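Local structure of Two-component system sensor histidine kinase (Bacteroides thetaiotaomicron, 3VA6) at residues Met564-Asn569 with Ile582-Met587; Asn672-Glu677 with Ile744-Pro749. The protein probably senses a signal through its extracellular part, the piece described here, and phosphorylates itself on histidine with ATP to control transcription. All coordinates share one frame; numbering follows the deposited sequence.

Contact 1. Residues Met564-Asn569 with Ile582-Met587; sequences MTCVKN and IDRKTM
Two turns of one beta-propeller blade meet where Arg584, just past strand 579-583, reaches the backbone of Lys568 and Asn569, which link strands 561-567 and 570-575. The guanidinium group approaches edge-on: NE and NH2 both donate to Lys568 O, each at 3.1 Å, and the oxygen lies practically in the guanidinium plane. NE comes in the plane of the Lys568 carbonyl, on a lone pair, whereas NH2 is tilted out of that plane. A bend at chi3 (-72°) turns the Arg584 chain so that this NE edge faces the carbonyl. Nearer the start of the side chain the backbones join directly, Arg584 N donating to Asn569 O at 3.0 Å, with CB and CG of the arginine alongside the same carbonyl. The far end of Arg584 is held from the preceding blade, where NH1 forms salt bridges with Asp525 and Asp527. With an alanine here, Lys568 O would probably lose both of its side-chain donors and the two aspartates the positive charge that ties them to this blade. The Asn569 amide and the Asp583 carboxylate stand near each other, their planes 51° apart, with ND2 of Asn569 3.6 Å from OD2 of Asp583. Asp583 OD1 turns back into its own loop, accepting from Lys585 N at 2.7 Å, above the carboxylate plane, and from Thr586 N at 2.8 Å, nearly in line with the C-O bond. These two bonds make an Asx turn and an Asx motif in the turn that follows strand 579-583. The whole links the first and third connecting turns of a four-stranded antiparallel propeller blade, where Arg584 N to Asn569 O carries the pairing of strands 570-575 and 579-583 past their ends and the arginine side chain reaches on to the turn after strand 561-567.

Contact 2. Residues Asn672-Glu677 with Ile744-Pro749; sequences NNLSFE and IRILPP
Phe676 and Ile744 point at each other from opposite sides of a buried beta-sandwich core. CZ, the far corner of the phenyl ring, meets the end of the isoleucine, Ile744 CD1, at 3.6 Å; the methyl approaches the ring obliquely. CG of Phe676 and CG1 of Ile744 both stand anti to the carbonyl carbon, beside the backbone N (chi1 -60° and -57°), and the extended chi2 of Ile744 (177°) carries CD1 out to the ring. Leu674, two residues before Phe676 and on the same face of its strand, sets one methyl against a neighbouring pair of isoleucine methyls: its CD1 lies 4.4 Å from Ile744 CG2 and 4.4 Å from Ile746 CD1. Ile744 therefore uses different branches, CD1 for the phenylalanine and CG2 for the leucine. Beyond the strand start, Asn672 touches through its aliphatic carbon, CB resting 4.2 Å from Ile746 CG2, while its amide turns off from the isoleucine, and ND2 donates to Leu717 O. No hydrogen bond crosses the contact; it is apolar contact between side chains alone, as expected for strands in facing sheets: the axes of segments 674-677 and 744-746 approach to 12.1 Å and run nearly antiparallel. Strand 674-679 lies between strands 637-643 and 711-714, and strand 740-746 between 664-667 and 720-728. Leu641 and Leu724 also touch Phe676, Ile643 and Leu667 touch Leu674, and Ile665 and Leu667 pack on Ile744 and Ile746 respectively, so that both sheets contribute to the core around these side chains.

In the fold
Contact 1 comes first along the chain, and contact 2 follows it with no overlap; their centres are 56 Å apart and their nearest atoms about 33 Å, so they do not touch. They share no sheet. Contact 1 joins two turns within one four-stranded blade, 561-591, of the second propeller, whose ring is completed by strand 310-313 pairing with 618-623. Contact 2 lies in the C-terminal sandwich that follows, where the sheets holding strands 674-679 and 740-746 face each other. One thus belongs to an extracellular propeller of the two-component regulator type, the other to the Y_Y_Y domain region, which precedes the membrane and kinase parts in proteins of this kind.

Contact 1. Residues Met564-Asn569 with Ile582-Met587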
# COMPACT_ATOMS: atom_id res chain seq x y z
N MET A 564 7.33 13.74 18.44
CA MET A 564 7.42 15.10 17.90
C MET A 564 8.61 15.21 16.95
O MET A 564 9.67 14.68 17.23
CB MET A 564 7.62 16.13 19.03
CG MET A 564 6.70 15.99 20.24
SD MET A 564 6.50 17.51 21.21
CE MET A 564 8.23 17.95 21.37
N THR A 565 8.44 15.92 15.83
CA THR A 565 9.60 16.32 15.01
C THR A 565 9.32 17.62 14.24
O THR A 565 8.18 17.93 13.94
CB THR A 565 10.04 15.22 14.02
OG1 THR A 565 11.41 15.41 13.66
CG2 THR A 565 9.19 15.24 12.76
N CYS A 566 10.38 18.34 13.93
CA CYS A 566 10.30 19.57 13.14
C CYS A 566 10.15 19.28 11.67
O CYS A 566 10.84 18.41 11.15
CB CYS A 566 11.56 20.41 13.32
SG CYS A 566 11.73 20.98 15.01
N VAL A 567 9.28 20.04 11.02
CA VAL A 567 9.05 19.97 9.59
C VAL A 567 8.94 21.42 9.10
O VAL A 567 7.89 22.06 9.24
CB VAL A 567 7.79 19.15 9.25
CG1 VAL A 567 7.63 18.95 7.76
CG2 VAL A 567 7.83 17.79 9.93
N LYS A 568 10.04 21.93 8.55
CA LYS A 568 10.12 23.31 8.05
C LYS A 568 9.86 24.28 9.21
O LYS A 568 10.51 24.15 10.26
CB LYS A 568 9.19 23.51 6.83
CG LYS A 568 9.62 22.66 5.63
CD LYS A 568 8.97 23.08 4.30
CE LYS A 568 9.91 22.79 3.12
NZ LYS A 568 9.24 22.56 1.82
N ASN A 569 8.96 25.25 9.06
CA ASN A 569 8.60 26.10 10.20
C ASN A 569 7.39 25.58 10.97
O ASN A 569 6.66 26.34 11.61
CB ASN A 569 8.40 27.57 9.78
CG ASN A 569 7.35 27.75 8.70
OD1 ASN A 569 7.66 28.17 7.59
ND2 ASN A 569 6.09 27.44 9.03
N ILE A 582 1.82 22.32 14.40
CA ILE A 582 1.89 23.58 15.13
C ILE A 582 2.92 24.48 14.48
O ILE A 582 4.07 24.08 14.37
CB ILE A 582 2.34 23.38 16.60
CG1 ILE A 582 1.67 22.16 17.22
CG2 ILE A 582 2.03 24.63 17.42
CD1 ILE A 582 2.32 21.71 18.53
N ASP A 583 2.52 25.68 14.07
CA ASP A 583 3.46 26.68 13.56
C ASP A 583 4.44 27.09 14.67
O ASP A 583 4.04 27.31 15.80
CB ASP A 583 2.73 27.92 13.06
CG ASP A 583 3.69 29.02 12.62
OD1 ASP A 583 4.12 29.83 13.47
OD2 ASP A 583 4.00 29.08 11.41
N ARG A 584 5.72 27.20 14.31
CA ARG A 584 6.78 27.42 15.30
C ARG A 584 6.89 28.85 15.81
O ARG A 584 7.55 29.08 16.81
CB ARG A 584 8.14 26.95 14.74
CG ARG A 584 8.16 25.45 14.47
CD ARG A 584 9.56 24.85 14.40
NE ARG A 584 10.28 25.24 13.19
CZ ARG A 584 11.16 26.23 13.10
NH1 ARG A 584 11.45 27.00 14.16
NH2 ARG A 584 11.74 26.47 11.94
N LYS A 585 6.26 29.80 15.13
CA LYS A 585 6.33 31.19 15.54
C LYS A 585 5.10 31.61 16.33
O LYS A 585 5.23 32.15 17.44
CB LYS A 585 6.53 32.12 14.33
CG LYS A 585 7.99 32.44 14.03
CD LYS A 585 8.16 33.85 13.45
CE LYS A 585 7.35 34.04 12.18
NZ LYS A 585 7.86 35.17 11.37
N THR A 586 3.91 31.35 15.78
CA THR A 586 2.64 31.72 16.44
C THR A 586 2.17 30.67 17.46
O THR A 586 1.43 31.00 18.38
CB THR A 586 1.51 32.02 15.42
OG1 THR A 586 1.14 30.82 14.72
CG2 THR A 586 1.93 33.10 14.42
N MET A 587 2.61 29.42 17.31
CA MET A 587 2.17 28.26 18.13
C MET A 587 0.69 27.94 17.94
O MET A 587 0.04 27.37 18.83
CB MET A 587 2.50 28.44 19.61
CG MET A 587 3.96 28.27 19.93
SD MET A 587 4.37 28.51 21.67
CE MET A 587 3.00 27.79 22.56

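Contact 2. Residues Asn672-Glu677 with Ile744-Pro749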
# COMPACT_ATOMS: atom_id res chain seq x y z
N ASN A 672 8.05 1.48 -40.29
CA ASN A 672 8.81 2.62 -39.79
C ASN A 672 7.96 3.87 -39.53
O ASN A 672 8.50 4.97 -39.33
CB ASN A 672 9.95 2.96 -40.77
CG ASN A 672 9.46 3.61 -42.03
OD1 ASN A 672 8.58 3.09 -42.70
ND2 ASN A 672 10.02 4.77 -42.36
N ASN A 673 6.64 3.70 -39.56
CA ASN A 673 5.75 4.73 -39.05
C ASN A 673 5.07 4.16 -37.78
O ASN A 673 4.12 3.38 -37.85
CB ASN A 673 4.76 5.18 -40.11
CG ASN A 673 5.43 5.56 -41.42
OD1 ASN A 673 6.13 6.55 -41.52
ND2 ASN A 673 5.18 4.78 -42.43
N LEU A 674 5.60 4.57 -36.62
CA LEU A 674 5.22 4.01 -35.35
C LEU A 674 4.48 4.99 -34.43
O LEU A 674 4.79 6.19 -34.36
CB LEU A 674 6.47 3.47 -34.64
CG LEU A 674 7.35 2.63 -35.56
CD1 LEU A 674 8.65 2.30 -34.85
CD2 LEU A 674 6.63 1.37 -36.02
N SER A 675 3.50 4.45 -33.72
CA SER A 675 2.86 5.15 -32.63
C SER A 675 2.94 4.27 -31.38
O SER A 675 3.16 3.04 -31.47
CB SER A 675 1.42 5.53 -32.97
OG SER A 675 1.36 6.80 -33.61
N PHE A 676 2.84 4.92 -30.23
CA PHE A 676 3.03 4.23 -28.95
C PHE A 676 2.07 4.84 -27.94
O PHE A 676 1.89 6.06 -27.90
CB PHE A 676 4.46 4.42 -28.43
CG PHE A 676 5.53 3.89 -29.34
CD1 PHE A 676 6.24 4.74 -30.17
CD2 PHE A 676 5.88 2.54 -29.33
CE1 PHE A 676 7.24 4.26 -30.99
CE2 PHE A 676 6.88 2.05 -30.15
CZ PHE A 676 7.57 2.92 -30.98
N GLU A 677 1.45 3.99 -27.11
CA GLU A 677 0.58 4.47 -26.02
C GLU A 677 1.22 4.11 -24.67
O GLU A 677 1.64 2.96 -24.45
CB GLU A 677 -0.85 3.92 -26.17
CG GLU A 677 -1.68 4.67 -27.22
CD GLU A 677 -3.12 4.17 -27.36
OE1 GLU A 677 -3.62 3.44 -26.49
OE2 GLU A 677 -3.75 4.51 -28.36
N ILE A 744 14.62 0.04 -30.25
CA ILE A 744 13.98 -0.14 -31.54
C ILE A 744 15.01 -0.22 -32.66
O ILE A 744 15.83 0.67 -32.80
CB ILE A 744 13.09 1.05 -31.91
CG1 ILE A 744 12.05 1.27 -30.82
CG2 ILE A 744 12.48 0.83 -33.28
CD1 ILE A 744 11.18 2.49 -31.10
N ARG A 745 14.96 -1.28 -33.45
CA ARG A 745 15.80 -1.40 -34.62
C ARG A 745 14.93 -1.52 -35.87
O ARG A 745 14.06 -2.40 -35.94
CB ARG A 745 16.73 -2.61 -34.50
CG ARG A 745 17.44 -2.94 -35.79
CD ARG A 745 18.50 -4.02 -35.62
NE ARG A 745 19.54 -3.90 -36.64
CZ ARG A 745 20.38 -4.87 -36.99
NH1 ARG A 745 20.31 -6.08 -36.41
NH2 ARG A 745 21.29 -4.65 -37.95
N ILE A 746 15.15 -0.64 -36.84
CA ILE A 746 14.49 -0.72 -38.13
C ILE A 746 15.49 -1.39 -39.05
O ILE A 746 16.61 -0.90 -39.18
CB ILE A 746 14.08 0.69 -38.66
CG1 ILE A 746 13.20 1.43 -37.63
CG2 ILE A 746 13.34 0.59 -39.99
CD1 ILE A 746 11.92 0.71 -37.25
N LEU A 747 15.11 -2.52 -39.63
CA LEU A 747 16.06 -3.31 -40.42
C LEU A 747 16.12 -2.85 -41.85
O LEU A 747 15.08 -2.59 -42.46
CB LEU A 747 15.68 -4.79 -40.41
CG LEU A 747 15.84 -5.52 -39.10
CD1 LEU A 747 14.84 -6.67 -39.05
CD2 LEU A 747 17.28 -5.97 -38.92
N PRO A 748 17.34 -2.78 -42.42
CA PRO A 748 17.42 -2.41 -43.82
C PRO A 748 16.78 -3.47 -44.71
O PRO A 748 16.66 -4.61 -44.30
CB PRO A 748 18.93 -2.31 -44.07
CG PRO A 748 19.57 -3.13 -43.01
CD PRO A 748 18.66 -3.05 -41.82
N PRO A 749 16.35 -3.10 -45.93
CA PRO A 749 15.59 -4.00 -46.80
C PRO A 749 16.19 -5.40 -47.00
O PRO A 749 15.46 -6.37 -47.15
CB PRO A 749 15.57 -3.25 -48.13
CG PRO A 749 15.63 -1.80 -47.76
CD PRO A 749 16.42 -1.72 -46.48